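Local structure of alpha-1,3-glucanase (Bacillus circulans, 5ZRU) at residues A[45-50]-A[134-139]; A[81-86]-A[110-115]; A[90-95]-A[162-167]. The protein hydrolyses alpha-1,3-glucan as a glycoside hydrolase of family 87, this chain being its catalytic unit, while other parts of the full-length enzyme probably bind carbohydrate. One frame throughout, in Å; residues are numbered along the deposited sequence.

Contact 1: residues A[45-50]-A[134-139]; sequences TASEAS and LFRFDE. With CA (calcium ion), chain M.
E48 and R136 form a buried salt bridge that fastens the short 3-10 turn 45-48 to strand 132-144. R136 NE meets E48 OE2 at 2.7 Å in a nearly straight bond (163° at the hydrogen), lying close to the guanidinium plane and using the anti lone pair of the oxygen. With the carboxylate and guanidinium planes 52° apart, the pair is not the flat two-bond form: NE makes the strong bond and NH2 a weak, longer one. A bend at chi3 (-78°) points NE at E48 OE2; the same oxygen also accepts from R136 N at 3.1 Å, from above the carboxylate plane. F135 N adds a weak bond to E48 OE1, 3.0 Å long. Glutamate suits the place because its extended chain carries two acceptors to these donors, and the ion pair probably keeps both buried residues charged. R136 NH2 has a second partner in Q42 O.

Two waters complete the polar part, one joining T45 OG1 to R136 NH1, the other E48 OE1 to F137 N.

The apolar part centres on the F137 ring, with A49 CA over one face. A49 CB touches F137 CZ at 3.7 Å, and T45 CG2 lies 3.8 Å from F137 CE1. T45 O comes to the ring edge, in its plane, 3.3 Å from F137 CE1. The single methyl of A49 lets the backbone just after the turn lie close against the ring.

Beyond the turn, S50 holds a calcium ion through O at 2.4 Å and OG at 2.8 Å, with D22, T23, R53 and D169 as further protein ligands. Such a metal-bound loop beside an antiparallel sheet fits the beta-sandwich expected of domain D1, whose clan is that of the galactose-binding-like folds.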
# COMPACT_ATOMS: atom_id res chain seq x y z
N THR A 45 -19.88 -1.74 -2.21
CA THR A 45 -18.72 -0.97 -2.65
C THR A 45 -18.19 -0.08 -1.54
O THR A 45 -16.97 0.10 -1.39
CB THR A 45 -19.10 -0.14 -3.89
OG1 THR A 45 -19.51 -1.02 -4.94
CG2 THR A 45 -17.92 0.72 -4.37
N ALA A 46 -19.09 0.45 -0.70
CA ALA A 46 -18.67 1.37 0.35
C ALA A 46 -17.79 0.70 1.41
O ALA A 46 -17.12 1.42 2.16
CB ALA A 46 -19.90 2.00 1.01
N SER A 47 -17.75 -0.64 1.48
CA SER A 47 -16.84 -1.29 2.42
C SER A 47 -15.38 -0.96 2.14
O SER A 47 -14.54 -1.07 3.05
CB SER A 47 -17.02 -2.82 2.40
OG SER A 47 -16.64 -3.36 1.14
N GLU A 48 -15.05 -0.56 0.91
CA GLU A 48 -13.69 -0.19 0.57
C GLU A 48 -13.46 1.32 0.51
O GLU A 48 -12.35 1.74 0.16
CB GLU A 48 -13.30 -0.81 -0.78
CG GLU A 48 -13.17 -2.33 -0.75
CD GLU A 48 -12.57 -2.85 -2.04
OE1 GLU A 48 -11.33 -2.87 -2.17
OE2 GLU A 48 -13.35 -3.20 -2.94
N ALA A 49 -14.45 2.13 0.84
CA ALA A 49 -14.23 3.57 0.96
C ALA A 49 -13.63 3.91 2.32
O ALA A 49 -13.87 3.21 3.32
CB ALA A 49 -15.54 4.34 0.77
N SER A 50 -12.84 4.99 2.38
CA SER A 50 -12.34 5.42 3.68
C SER A 50 -13.52 5.72 4.59
O SER A 50 -14.53 6.31 4.18
CB SER A 50 -11.43 6.65 3.55
OG SER A 50 -12.17 7.79 3.12
N LEU A 134 -13.25 -7.05 -5.13
CA LEU A 134 -12.47 -6.15 -4.30
C LEU A 134 -11.65 -5.26 -5.23
O LEU A 134 -11.77 -5.36 -6.46
CB LEU A 134 -11.57 -6.93 -3.32
CG LEU A 134 -12.30 -7.76 -2.25
CD1 LEU A 134 -11.29 -8.58 -1.43
CD2 LEU A 134 -13.11 -6.86 -1.33
N PHE A 135 -10.81 -4.39 -4.66
CA PHE A 135 -10.10 -3.38 -5.45
C PHE A 135 -11.10 -2.51 -6.22
O PHE A 135 -10.91 -2.21 -7.40
CB PHE A 135 -9.09 -4.04 -6.40
CG PHE A 135 -8.00 -3.12 -6.95
CD1 PHE A 135 -7.94 -1.77 -6.63
CD2 PHE A 135 -7.03 -3.63 -7.80
CE1 PHE A 135 -6.93 -0.94 -7.15
CE2 PHE A 135 -6.01 -2.82 -8.32
CZ PHE A 135 -5.97 -1.47 -8.00
N ARG A 136 -12.19 -2.11 -5.56
CA ARG A 136 -13.20 -1.32 -6.27
C ARG A 136 -12.82 0.15 -6.38
O ARG A 136 -13.41 0.86 -7.21
CB ARG A 136 -14.56 -1.49 -5.58
CG ARG A 136 -15.18 -2.87 -5.86
CD ARG A 136 -16.39 -3.16 -4.98
NE ARG A 136 -15.95 -3.57 -3.64
CZ ARG A 136 -16.66 -4.32 -2.81
NH1 ARG A 136 -17.87 -4.75 -3.15
NH2 ARG A 136 -16.15 -4.65 -1.64
N PHE A 137 -11.86 0.63 -5.59
CA PHE A 137 -11.44 2.02 -5.66
C PHE A 137 -10.05 2.14 -6.29
O PHE A 137 -9.26 1.19 -6.31
CB PHE A 137 -11.46 2.68 -4.27
CG PHE A 137 -12.84 3.03 -3.78
CD1 PHE A 137 -13.65 2.07 -3.18
CD2 PHE A 137 -13.34 4.32 -3.94
CE1 PHE A 137 -14.94 2.39 -2.74
CE2 PHE A 137 -14.63 4.65 -3.51
CZ PHE A 137 -15.43 3.69 -2.91
N ASP A 138 -9.78 3.32 -6.84
CA ASP A 138 -8.52 3.63 -7.50
C ASP A 138 -8.26 5.12 -7.30
O ASP A 138 -9.08 5.83 -6.72
CB ASP A 138 -8.56 3.25 -8.99
CG ASP A 138 -7.17 3.04 -9.59
OD1 ASP A 138 -6.16 3.19 -8.88
OD2 ASP A 138 -7.08 2.70 -10.79
N GLU A 139 -7.12 5.60 -7.80
CA GLU A 139 -6.79 7.01 -7.67
C GLU A 139 -6.34 7.57 -9.01
O GLU A 139 -5.88 6.84 -9.89
CB GLU A 139 -5.69 7.25 -6.62
CG GLU A 139 -6.16 6.91 -5.21
CD GLU A 139 -5.12 7.23 -4.16
OE1 GLU A 139 -4.05 7.77 -4.48
OE2 GLU A 139 -5.39 6.91 -2.99
CA CA M . -14.87 8.22 2.82
O HOH W 1 -19.72 -3.78 -5.13
O HOH W 2 -10.33 -0.62 -3.49
O HOH W 3 -15.25 9.16 5.06

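Contact 2: residues A[81-86]-A[110-115]; sequences FTMPDS and LTSYYS. With CA (calcium ion), chain I; PE5 (3,6,9,12,15,18,21,24-octaoxahexacosan-1-ol), chain C.
L110 sets its CD2 methyl over the centre of the F81 ring, 4.0 Å from the centroid and only 10° off the ring normal, a CH-pi contact with the two side chains running antiparallel past one another. L110 CB also touches M83 SD at 3.8 Å, and the sulphur lies 3.5 Å from T111 C, the long unbranched methionine covering the strand's end. T111 O lies at the edge of the F81 ring, in its plane, 3.7 Å from F81 CZ. An alanine in place of F81 would probably open a gap under L110 CD2 and leave T111 O without the ring edge beside it.

T111 OG1 accepts from Y113 N at 3.0 Å, an ST turn that bends the chain as strand 103-111 ends; its hydroxyl is also bonded to N93. Here the two antiparallel sheets of what is probably a beta-sandwich pack together, strand 76-82 from one and 103-111 from the other.

S112 OG, placed between the backbone N and the carbonyl carbon (chi1 51°), donates to P84 O at 2.6 Å, approaching at 131° to the C=O bond, and is bonded to L92 N as well. S112 O and, weakly, D85 OD1 accept from one water that is a calcium ligand; D85 OD2 is bonded to the Y118 hydroxyl. Y113 O and Y114 O each hold another of the calcium's waters; their rings border a bound polyether, and Y114 stacks on H318. S115 O binds the calcium at 2.3 Å, and W116 O is its other protein ligand, while S115 OG accepts from a water weakly bonded to M83 N.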
# COMPACT_ATOMS: atom_id res chain seq x y z
N PHE A 81 -11.47 7.32 -6.12
CA PHE A 81 -12.76 7.23 -6.80
C PHE A 81 -13.07 5.77 -7.09
O PHE A 81 -12.19 4.90 -7.02
CB PHE A 81 -12.75 8.02 -8.12
CG PHE A 81 -11.96 7.33 -9.20
CD1 PHE A 81 -10.58 7.45 -9.23
CD2 PHE A 81 -12.58 6.52 -10.14
CE1 PHE A 81 -9.83 6.79 -10.20
CE2 PHE A 81 -11.85 5.85 -11.10
CZ PHE A 81 -10.46 5.98 -11.13
N THR A 82 -14.32 5.51 -7.49
CA THR A 82 -14.71 4.20 -8.02
C THR A 82 -15.58 4.41 -9.26
O THR A 82 -16.28 5.42 -9.37
CB THR A 82 -15.47 3.34 -6.98
OG1 THR A 82 -15.87 2.10 -7.59
CG2 THR A 82 -16.72 4.07 -6.49
N MET A 83 -15.51 3.46 -10.18
CA MET A 83 -16.39 3.43 -11.34
C MET A 83 -16.54 1.96 -11.76
O MET A 83 -15.74 1.12 -11.36
CB MET A 83 -15.84 4.28 -12.50
CG MET A 83 -14.58 3.72 -13.15
SD MET A 83 -13.90 4.85 -14.38
CE MET A 83 -14.95 4.60 -15.80
N PRO A 84 -17.59 1.64 -12.52
CA PRO A 84 -17.86 0.22 -12.80
C PRO A 84 -16.81 -0.42 -13.69
O PRO A 84 -16.17 0.24 -14.51
CB PRO A 84 -19.22 0.25 -13.52
CG PRO A 84 -19.77 1.65 -13.32
CD PRO A 84 -18.56 2.53 -13.17
N ASP A 85 -16.65 -1.72 -13.51
CA ASP A 85 -15.92 -2.58 -14.43
C ASP A 85 -16.79 -2.90 -15.65
O ASP A 85 -18.02 -2.70 -15.65
CB ASP A 85 -15.52 -3.87 -13.70
CG ASP A 85 -14.39 -4.64 -14.38
OD1 ASP A 85 -13.82 -4.17 -15.38
OD2 ASP A 85 -14.07 -5.75 -13.90
N SER A 86 -16.15 -3.38 -16.71
CA SER A 86 -16.89 -3.90 -17.85
C SER A 86 -17.26 -5.35 -17.60
O SER A 86 -16.74 -6.01 -16.70
CB SER A 86 -16.07 -3.79 -19.13
OG SER A 86 -14.91 -4.60 -19.04
N LEU A 110 -10.78 8.95 -16.56
CA LEU A 110 -10.84 7.92 -15.54
C LEU A 110 -10.98 6.56 -16.21
O LEU A 110 -11.52 6.45 -17.31
CB LEU A 110 -12.04 8.12 -14.59
CG LEU A 110 -12.09 9.45 -13.85
CD1 LEU A 110 -13.43 9.57 -13.14
CD2 LEU A 110 -10.92 9.55 -12.85
N THR A 111 -10.52 5.51 -15.52
CA THR A 111 -10.69 4.16 -16.05
C THR A 111 -10.81 3.19 -14.89
O THR A 111 -10.27 3.43 -13.80
CB THR A 111 -9.54 3.76 -16.99
OG1 THR A 111 -9.79 2.47 -17.55
CG2 THR A 111 -8.21 3.72 -16.23
N SER A 112 -11.53 2.08 -15.12
CA SER A 112 -11.52 0.96 -14.19
C SER A 112 -10.59 -0.15 -14.66
O SER A 112 -10.60 -1.24 -14.07
CB SER A 112 -12.94 0.42 -13.95
OG SER A 112 -13.64 0.16 -15.16
N TYR A 113 -9.76 0.12 -15.67
CA TYR A 113 -8.81 -0.86 -16.21
C TYR A 113 -7.93 -1.46 -15.12
O TYR A 113 -7.74 -2.68 -15.06
CB TYR A 113 -7.93 -0.20 -17.28
CG TYR A 113 -6.81 -1.09 -17.81
CD1 TYR A 113 -7.05 -1.99 -18.84
CD2 TYR A 113 -5.52 -1.01 -17.29
CE1 TYR A 113 -6.05 -2.80 -19.35
CE2 TYR A 113 -4.49 -1.83 -17.79
CZ TYR A 113 -4.77 -2.72 -18.82
OH TYR A 113 -3.79 -3.52 -19.33
N TYR A 114 -7.33 -0.61 -14.27
CA TYR A 114 -6.36 -1.09 -13.30
C TYR A 114 -7.01 -1.86 -12.17
O TYR A 114 -6.45 -2.84 -11.66
CB TYR A 114 -5.57 0.07 -12.71
CG TYR A 114 -4.90 0.93 -13.74
CD1 TYR A 114 -3.74 0.51 -14.37
CD2 TYR A 114 -5.43 2.18 -14.05
CE1 TYR A 114 -3.12 1.32 -15.32
CE2 TYR A 114 -4.82 2.99 -14.98
CZ TYR A 114 -3.67 2.55 -15.62
OH TYR A 114 -3.09 3.40 -16.55
N SER A 115 -8.17 -1.39 -11.71
CA SER A 115 -8.81 -1.85 -10.50
C SER A 115 -9.72 -3.04 -10.81
O SER A 115 -9.74 -3.54 -11.94
CB SER A 115 -9.56 -0.69 -9.84
OG SER A 115 -10.41 -0.03 -10.78
CA CA I . -9.73 -5.43 -13.25
C48 PE5 C . -1.25 3.25 -21.02
C50 PE5 C . -2.09 2.59 -19.92
O1 PE5 C . -3.45 2.60 -20.27
C1 PE5 C . -4.30 1.95 -19.37
C2 PE5 C . -5.77 2.19 -19.74
O2 PE5 C . -6.08 3.55 -19.61
C3 PE5 C . -7.34 3.93 -20.06
C4 PE5 C . -7.50 5.45 -19.92
O3 PE5 C . -7.28 5.84 -18.59
C5 PE5 C . -7.48 7.19 -18.29
C6 PE5 C . -6.30 7.74 -17.47
O4 PE5 C . -6.48 7.56 -16.09
C7 PE5 C . -5.33 7.18 -15.37
C8 PE5 C . -4.18 8.15 -15.65
O5 PE5 C . -2.98 7.58 -15.22
C9 PE5 C . -1.83 8.24 -15.65
C10 PE5 C . -1.23 9.01 -14.48
O6 PE5 C . -1.07 10.35 -14.83
C11 PE5 C . -0.98 11.23 -13.75
C12 PE5 C . -1.10 12.67 -14.24
O7 PE5 C . 0.09 13.30 -13.92
C13 PE5 C . -0.04 14.62 -13.47
C14 PE5 C . 1.26 15.36 -13.76
O8 PE5 C . 1.77 14.88 -14.97
C15 PE5 C . 3.01 15.41 -15.37
C16 PE5 C . 2.84 16.19 -16.68
O52 PE5 C . 3.38 15.48 -17.76
O HOH W 4 -12.79 1.56 -9.88
O HOH W 5 -11.38 -3.80 -14.32
O HOH W 6 -11.55 -6.79 -13.92
O HOH W 7 -9.04 -4.96 -15.59
O HOH W 8 -7.49 -5.31 -12.50
O HOH W 9 -8.77 -7.63 -13.88

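Contact 3: residues A[90-95]-A[162-167]; sequences MGLNGS and DSLEYG. With PE5 (3,6,9,12,15,18,21,24-octaoxahexacosan-1-ol), chain C.
At the rim of the probable beta-sandwich of D1, where strand 93-100 of one sheet and strand 166-174 of the other begin, Y166 reaches across with its hydroxyl to G94 and S95. S95 N donates to Y166 OH at 3.0 Å with an angle of 157° at the hydrogen. The hydroxyl in turn donates a hydrogen bond to D162 OD2, which lies in the plane of the ring at its edge, in a very short bond of 2.5 Å. Held at the oxygen from both sides of the contact, the tyrosine also has S95 O over one face, 3.3 Å from Y166 CZ.

Glycine is needed beside this hydroxyl: G94 CA is 3.2 Å from Y166 OH, and a CB on G94 would clash with it. Before strand 166-174 starts, D162 folds its own loop into an Asx turn. Its CG stands between the backbone N and the carbonyl carbon (chi1 63°), bringing the carboxylate back over the loop, and L164 N donates to D162 OD1 at 2.8 Å from above the carboxylate plane, 44° out of it. K158 forms a salt bridge with the same oxygen. D162 OD2 further accepts from two waters, one leading to N93 O and the other to S95 OG, so the acid takes direct bonds from its own segment and reaches the other through waters.

The apolar share is small. L92 CD1 meets L164 CD2 at 3.8 Å, the two leucines crossing obliquely, and L164 continues onto M83.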
# COMPACT_ATOMS: atom_id res chain seq x y z
N MET A 90 -12.22 -6.02 -18.69
CA MET A 90 -11.15 -5.18 -19.21
C MET A 90 -11.22 -3.75 -18.69
O MET A 90 -10.27 -2.99 -18.88
CB MET A 90 -11.18 -5.16 -20.74
CG MET A 90 -10.86 -6.51 -21.38
SD MET A 90 -9.20 -7.06 -20.93
CE MET A 90 -8.22 -5.73 -21.60
N GLY A 91 -12.32 -3.38 -18.04
CA GLY A 91 -12.49 -2.03 -17.54
C GLY A 91 -13.23 -1.14 -18.53
O GLY A 91 -13.42 -1.46 -19.70
N LEU A 92 -13.66 0.01 -18.02
CA LEU A 92 -14.34 1.02 -18.80
C LEU A 92 -13.58 2.34 -18.71
O LEU A 92 -12.93 2.62 -17.69
CB LEU A 92 -15.78 1.23 -18.31
CG LEU A 92 -16.71 0.03 -18.44
CD1 LEU A 92 -18.00 0.30 -17.66
CD2 LEU A 92 -17.00 -0.25 -19.91
N ASN A 93 -13.66 3.14 -19.76
CA ASN A 93 -13.07 4.48 -19.75
C ASN A 93 -14.17 5.52 -19.59
O ASN A 93 -15.25 5.39 -20.19
CB ASN A 93 -12.27 4.73 -21.02
CG ASN A 93 -11.10 3.77 -21.17
OD1 ASN A 93 -10.59 3.25 -20.18
ND2 ASN A 93 -10.66 3.54 -22.40
N GLY A 94 -13.90 6.54 -18.81
CA GLY A 94 -14.88 7.57 -18.50
C GLY A 94 -14.19 8.83 -18.07
O GLY A 94 -13.04 9.09 -18.47
N SER A 95 -14.86 9.62 -17.25
CA SER A 95 -14.32 10.92 -16.87
C SER A 95 -15.20 11.53 -15.78
O SER A 95 -16.35 11.13 -15.60
CB SER A 95 -14.24 11.87 -18.07
OG SER A 95 -15.55 12.17 -18.56
N ASP A 162 -21.58 10.08 -20.13
CA ASP A 162 -21.88 8.65 -20.16
C ASP A 162 -22.96 8.33 -19.13
O ASP A 162 -23.44 9.20 -18.41
CB ASP A 162 -20.61 7.81 -19.95
CG ASP A 162 -19.97 8.03 -18.58
OD1 ASP A 162 -20.69 8.07 -17.56
OD2 ASP A 162 -18.72 8.15 -18.52
N SER A 163 -23.32 7.04 -19.07
CA SER A 163 -24.32 6.50 -18.17
C SER A 163 -23.73 5.93 -16.88
O SER A 163 -24.48 5.37 -16.07
CB SER A 163 -25.11 5.36 -18.84
OG SER A 163 -25.83 5.82 -19.96
N LEU A 164 -22.42 6.01 -16.69
CA LEU A 164 -21.79 5.28 -15.60
C LEU A 164 -22.00 6.01 -14.28
O LEU A 164 -21.97 7.24 -14.22
CB LEU A 164 -20.29 5.10 -15.87
CG LEU A 164 -19.89 4.47 -17.20
CD1 LEU A 164 -18.36 4.33 -17.29
CD2 LEU A 164 -20.57 3.13 -17.40
N GLU A 165 -22.22 5.24 -13.22
CA GLU A 165 -22.21 5.79 -11.88
C GLU A 165 -20.77 5.82 -11.38
O GLU A 165 -20.08 4.80 -11.40
CB GLU A 165 -23.08 4.98 -10.92
CG GLU A 165 -22.87 5.34 -9.44
CD GLU A 165 -23.95 4.77 -8.52
OE1 GLU A 165 -25.09 4.56 -8.98
OE2 GLU A 165 -23.66 4.53 -7.32
N TYR A 166 -20.33 6.99 -10.95
CA TYR A 166 -19.02 7.17 -10.35
C TYR A 166 -19.19 7.32 -8.84
O TYR A 166 -20.27 7.65 -8.34
CB TYR A 166 -18.33 8.40 -10.93
CG TYR A 166 -18.05 8.31 -12.41
CD1 TYR A 166 -19.03 8.64 -13.33
CD2 TYR A 166 -16.81 7.89 -12.88
CE1 TYR A 166 -18.78 8.54 -14.69
CE2 TYR A 166 -16.55 7.80 -14.22
CZ TYR A 166 -17.55 8.13 -15.13
OH TYR A 166 -17.30 8.04 -16.47
N GLY A 167 -18.12 7.06 -8.11
CA GLY A 167 -18.08 7.37 -6.70
C GLY A 167 -16.83 8.16 -6.38
O GLY A 167 -15.77 7.90 -6.94
C48 PE5 C . -1.25 3.25 -21.02
C50 PE5 C . -2.09 2.59 -19.92
O1 PE5 C . -3.45 2.60 -20.27
C1 PE5 C . -4.30 1.95 -19.37
C2 PE5 C . -5.77 2.19 -19.74
O2 PE5 C . -6.08 3.55 -19.61
C3 PE5 C . -7.34 3.93 -20.06
C4 PE5 C . -7.50 5.45 -19.92
O3 PE5 C . -7.28 5.84 -18.59
C5 PE5 C . -7.48 7.19 -18.29
C6 PE5 C . -6.30 7.74 -17.47
O4 PE5 C . -6.48 7.56 -16.09
C7 PE5 C . -5.33 7.18 -15.37
C8 PE5 C . -4.18 8.15 -15.65
O5 PE5 C . -2.98 7.58 -15.22
C9 PE5 C . -1.83 8.24 -15.65
C10 PE5 C . -1.23 9.01 -14.48
O6 PE5 C . -1.07 10.35 -14.83
C11 PE5 C . -0.98 11.23 -13.75
C12 PE5 C . -1.10 12.67 -14.24
O7 PE5 C . 0.09 13.30 -13.92
C13 PE5 C . -0.04 14.62 -13.47
C14 PE5 C . 1.26 15.36 -13.76
O8 PE5 C . 1.77 14.88 -14.97
C15 PE5 C . 3.01 15.41 -15.37
C16 PE5 C . 2.84 16.19 -16.68
O52 PE5 C . 3.38 15.48 -17.76
O HOH W 10 -17.60 6.35 -20.49
O HOH W 11 -16.99 10.05 -19.77

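How the contacts relate
From the N terminus, the loop before strand 53-57 supplies 45-50, and contact 1 closes the chain there onto strand 132-144. Contact 2, 81-86 with 110-115, is a shorter closure nested wholly inside that loop. Contact 3 starts at 90-95, within the span of contact 2, and ends at 162-167, beyond contact 1, so it crosses both. Contacts 2 and 3 each join one sheet of the probable D1 sandwich to the other, while contact 1 ties a calcium-bearing loop to the sheet that holds strands 76-82 and 166-174. D138 O pairs with F81 N and R136 O bonds to the T82 hydroxyl, while T82 O pairs with G167 N and L110 O with G94 N.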